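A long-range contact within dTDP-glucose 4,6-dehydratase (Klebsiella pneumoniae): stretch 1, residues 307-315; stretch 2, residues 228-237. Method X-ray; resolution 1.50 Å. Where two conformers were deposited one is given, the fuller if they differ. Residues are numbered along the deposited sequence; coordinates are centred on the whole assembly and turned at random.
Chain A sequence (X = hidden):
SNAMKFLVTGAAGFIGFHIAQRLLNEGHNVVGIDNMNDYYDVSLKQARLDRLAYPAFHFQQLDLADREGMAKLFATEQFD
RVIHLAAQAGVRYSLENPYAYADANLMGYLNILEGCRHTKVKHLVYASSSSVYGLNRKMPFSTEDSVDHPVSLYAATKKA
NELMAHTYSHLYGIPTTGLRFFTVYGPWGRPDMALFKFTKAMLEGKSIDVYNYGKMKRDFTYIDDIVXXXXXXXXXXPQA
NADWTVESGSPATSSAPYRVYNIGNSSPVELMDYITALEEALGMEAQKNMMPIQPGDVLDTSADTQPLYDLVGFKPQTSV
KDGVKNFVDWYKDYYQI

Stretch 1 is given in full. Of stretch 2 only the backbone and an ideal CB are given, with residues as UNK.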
# COMPACT_ATOMS: atom_id res chain seq x y z
N PRO A 307 -9.41 -19.63 11.09
CA PRO A 307 -8.43 -19.14 12.02
C PRO A 307 -9.06 -18.29 13.15
O PRO A 307 -8.64 -18.42 14.31
CB PRO A 307 -7.46 -18.36 11.13
CG PRO A 307 -7.53 -19.07 9.82
CD PRO A 307 -8.98 -19.47 9.69
N LEU A 308 -10.07 -17.47 12.83
CA LEU A 308 -10.67 -16.61 13.88
C LEU A 308 -11.52 -17.47 14.83
O LEU A 308 -11.60 -17.18 16.04
CB LEU A 308 -11.42 -15.42 13.29
CG LEU A 308 -11.75 -14.23 14.22
CD1 LEU A 308 -10.51 -13.66 14.88
CD2 LEU A 308 -12.46 -13.13 13.44
N TYR A 309 -12.11 -18.56 14.31
CA TYR A 309 -12.84 -19.51 15.16
C TYR A 309 -11.89 -20.20 16.13
O TYR A 309 -12.20 -20.32 17.30
CB TYR A 309 -13.60 -20.58 14.34
CG TYR A 309 -14.27 -21.63 15.23
CD1 TYR A 309 -15.47 -21.35 15.87
CD2 TYR A 309 -13.67 -22.87 15.47
CE1 TYR A 309 -16.06 -22.29 16.72
CE2 TYR A 309 -14.26 -23.81 16.32
CZ TYR A 309 -15.46 -23.51 16.93
OH TYR A 309 -16.07 -24.41 17.77
N ASP A 310 -10.75 -20.68 15.65
CA ASP A 310 -9.79 -21.30 16.56
C ASP A 310 -9.24 -20.27 17.55
O ASP A 310 -8.90 -20.62 18.68
CB ASP A 310 -8.65 -21.98 15.78
CG ASP A 310 -9.14 -23.12 14.89
OD1 ASP A 310 -10.29 -23.59 15.07
OD2 ASP A 310 -8.38 -23.55 14.00
N LEU A 311 -9.22 -18.99 17.17
CA LEU A 311 -8.62 -17.98 18.05
C LEU A 311 -9.52 -17.49 19.20
O LEU A 311 -9.08 -17.50 20.36
CB LEU A 311 -8.16 -16.75 17.26
CG LEU A 311 -7.21 -15.80 18.00
CD1 LEU A 311 -5.80 -16.38 18.10
CD2 LEU A 311 -7.16 -14.46 17.28
N VAL A 312 -10.72 -16.97 18.88
CA VAL A 312 -11.61 -16.34 19.89
C VAL A 312 -12.78 -17.21 20.40
O VAL A 312 -13.51 -16.79 21.29
CB VAL A 312 -12.17 -14.95 19.44
CG1 VAL A 312 -11.03 -13.96 19.18
CG2 VAL A 312 -13.08 -15.08 18.22
N GLY A 313 -12.95 -18.39 19.83
CA GLY A 313 -14.01 -19.29 20.29
C GLY A 313 -15.40 -18.70 20.20
O GLY A 313 -16.20 -18.83 21.14
N PHE A 314 -15.69 -18.06 19.08
CA PHE A 314 -17.02 -17.47 18.82
C PHE A 314 -17.30 -17.41 17.33
O PHE A 314 -16.42 -17.07 16.54
CB PHE A 314 -17.11 -16.05 19.40
CG PHE A 314 -18.40 -15.33 19.07
CD1 PHE A 314 -19.52 -15.48 19.86
CD2 PHE A 314 -18.47 -14.49 17.97
CE1 PHE A 314 -20.70 -14.81 19.57
CE2 PHE A 314 -19.64 -13.80 17.67
CZ PHE A 314 -20.76 -13.98 18.46
N LYS A 315 -18.53 -17.76 16.93
CA LYS A 315 -18.94 -17.68 15.53
C LYS A 315 -20.23 -16.85 15.44
O LYS A 315 -20.92 -16.68 16.45
CB LYS A 315 -19.21 -19.08 14.96
CG LYS A 315 -20.24 -19.89 15.74
CD LYS A 315 -20.52 -21.25 15.12
CE LYS A 315 -21.57 -22.03 15.91
NZ LYS A 315 -22.02 -23.28 15.23
N UNK A 228 -18.76 -8.61 18.80
CA UNK A 228 -18.30 -9.63 19.74
C UNK A 228 -16.91 -10.12 19.33
O UNK A 228 -16.03 -10.24 20.18
CB UNK A 228 -19.29 -10.80 19.80
N UNK A 229 -16.72 -10.39 18.04
CA UNK A 229 -15.42 -10.88 17.56
C UNK A 229 -14.30 -9.86 17.75
O UNK A 229 -13.19 -10.19 18.20
CB UNK A 229 -15.52 -11.26 16.08
N UNK A 230 -14.57 -8.63 17.38
CA UNK A 230 -13.55 -7.59 17.49
C UNK A 230 -13.16 -7.36 18.93
O UNK A 230 -11.98 -7.20 19.23
CB UNK A 230 -14.04 -6.28 16.87
N UNK A 231 -14.13 -7.31 19.84
CA UNK A 231 -13.80 -7.05 21.24
C UNK A 231 -12.98 -8.22 21.81
O UNK A 231 -12.02 -7.99 22.58
CB UNK A 231 -15.07 -6.83 22.06
N UNK A 232 -13.27 -9.46 21.40
CA UNK A 232 -12.45 -10.64 21.81
C UNK A 232 -11.02 -10.53 21.21
O UNK A 232 -10.04 -10.76 21.92
CB UNK A 232 -13.11 -11.94 21.35
N UNK A 233 -10.92 -10.17 19.93
CA UNK A 233 -9.62 -10.04 19.28
C UNK A 233 -8.75 -8.98 19.94
O UNK A 233 -7.53 -9.18 20.05
CB UNK A 233 -9.81 -9.71 17.80
N UNK A 234 -9.34 -7.87 20.37
CA UNK A 234 -8.59 -6.80 21.02
C UNK A 234 -7.82 -7.34 22.23
O UNK A 234 -6.74 -6.81 22.54
CB UNK A 234 -9.53 -5.67 21.45
N UNK A 235 -8.35 -8.39 22.87
CA UNK A 235 -7.72 -9.00 24.06
C UNK A 235 -6.73 -10.11 23.75
O UNK A 235 -6.10 -10.62 24.68
CB UNK A 235 -8.80 -9.56 24.98
N UNK A 236 -6.57 -10.49 22.48
CA UNK A 236 -5.63 -11.54 22.11
C UNK A 236 -4.46 -10.84 21.45
O UNK A 236 -4.56 -10.41 20.30
CB UNK A 236 -6.26 -12.59 21.19
N UNK A 237 -3.37 -10.70 22.18
CA UNK A 237 -2.21 -9.93 21.73
C UNK A 237 -1.20 -10.83 20.99
O UNK A 237 -0.66 -11.77 21.58
CB UNK A 237 -1.54 -9.25 22.92

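Stretch 2 opens with a helix whose axis comes within 10.6 Å of that of helix 307-312, at 61°, and stretch 1 meets it with apolar side chains, the F314 ring and the carbonyls that end its own helix. At position 228 the CA-to-CB bond points toward stretch 1, and the ideal CB lies 3.7 Å from F314 CE2. An aliphatic stem would suit the ring, and a polar end could follow. The residue is E228: its CG lies over one ring face, 3.5 Å from the centroid of F314 and 7° off the normal, a CH-pi contact that leaves the carboxylate free for other partners.

Position 229 points sideways, its CB 4.5 Å from L308 CD2 and 4.8 Å from F314 CD2. With V312 CG2 also near, at 5.0 Å from that CB, a small apolar side chain is a natural choice. A229 brings its methyl CB to 4.5 Å from L308 CD2, while its backbone comes nearest to the other two, N at 4.5 Å from F314 CD2 and O at 4.5 Å from V312 CG1. Positions 230 and 231 have nothing of stretch 1 within 5.5 Å of CB, so the contact sets no preference; they are V230 and V231.

Position 232 points toward stretch 1, its ideal CB 3.6 Å from V312 CG1. Beyond lie the carbonyls of V312 and G313, where the helix has ended and G313 takes positive phi. Apolar groups would suit the start of the side chain and a donor its end; lysine, glutamine or arginine could all be considered. R232 packs its CB against V312 CG1 at 3.6 Å, then extends so that NH1 donates a hydrogen bond to V312 O (3.0 Å, 157°). The guanidinium also lays one face over F314 CB, with NH1 3.6 Å from that atom. One helical turn back, E228 OE2 accepts from R232 NE at 2.7 Å in a salt bridge, which ties the two side chains together beside F314.

At position 233 the bond points sideways, with V312 CG1 4.6 Å and L308 CD1 5.0 Å from CB. A medium aliphatic group could close these gaps. V233 does so with CG2, 3.5 Å from L308 CD1 and 3.8 Å from V312 CG1.

Positions 234 and 235 are out of reach, leaving the choice open: L234 and D235. At 236, phi/psi of -106/103 is extended and suits a beta-branched residue; CB points toward stretch 1, 4.4 Å from L311 CD2. Valine, isoleucine or leucine would fit this apolar surface. V236 places CG1 3.9 Å from L311 CD1. Position 237, again out of reach, is I237.

Stretch 2 228-237: EAVVRVLDVI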
# COMPACT_ATOMS: atom_id res chain seq x y z
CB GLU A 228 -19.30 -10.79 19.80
CG GLU A 228 -18.94 -11.86 20.81
CD GLU A 228 -18.90 -11.35 22.24
OE1 GLU A 228 -19.67 -10.43 22.57
OE2 GLU A 228 -18.11 -11.90 23.04
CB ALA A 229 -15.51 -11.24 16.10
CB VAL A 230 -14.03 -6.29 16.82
CG1 VAL A 230 -13.07 -5.13 17.07
CG2 VAL A 230 -14.23 -6.51 15.34
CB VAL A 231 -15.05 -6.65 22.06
CG1 VAL A 231 -14.71 -6.56 23.54
CG2 VAL A 231 -15.60 -5.31 21.55
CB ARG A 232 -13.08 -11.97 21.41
CG ARG A 232 -14.36 -12.27 22.16
CD ARG A 232 -14.92 -13.63 21.85
NE ARG A 232 -16.20 -13.81 22.55
CZ ARG A 232 -16.67 -14.97 22.99
NH1 ARG A 232 -15.98 -16.10 22.85
NH2 ARG A 232 -17.85 -15.01 23.61
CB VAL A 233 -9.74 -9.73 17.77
CG1 VAL A 233 -8.41 -9.29 17.15
CG2 VAL A 233 -10.27 -10.94 17.04
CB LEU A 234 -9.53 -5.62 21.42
CG LEU A 234 -9.76 -4.54 20.34
CD1 LEU A 234 -11.04 -3.75 20.58
CD2 LEU A 234 -8.57 -3.58 20.26
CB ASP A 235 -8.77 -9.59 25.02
CG ASP A 235 -9.55 -8.57 25.78
OD1 ASP A 235 -9.17 -7.38 25.86
OD2 ASP A 235 -10.58 -9.00 26.36
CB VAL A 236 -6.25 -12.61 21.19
CG1 VAL A 236 -5.21 -13.64 20.81
CG2 VAL A 236 -7.44 -13.29 21.86
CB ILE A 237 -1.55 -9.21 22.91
CG1 ILE A 237 -2.58 -8.26 23.55
CG2 ILE A 237 -0.30 -8.46 22.43
CD1 ILE A 237 -2.06 -7.46 24.71
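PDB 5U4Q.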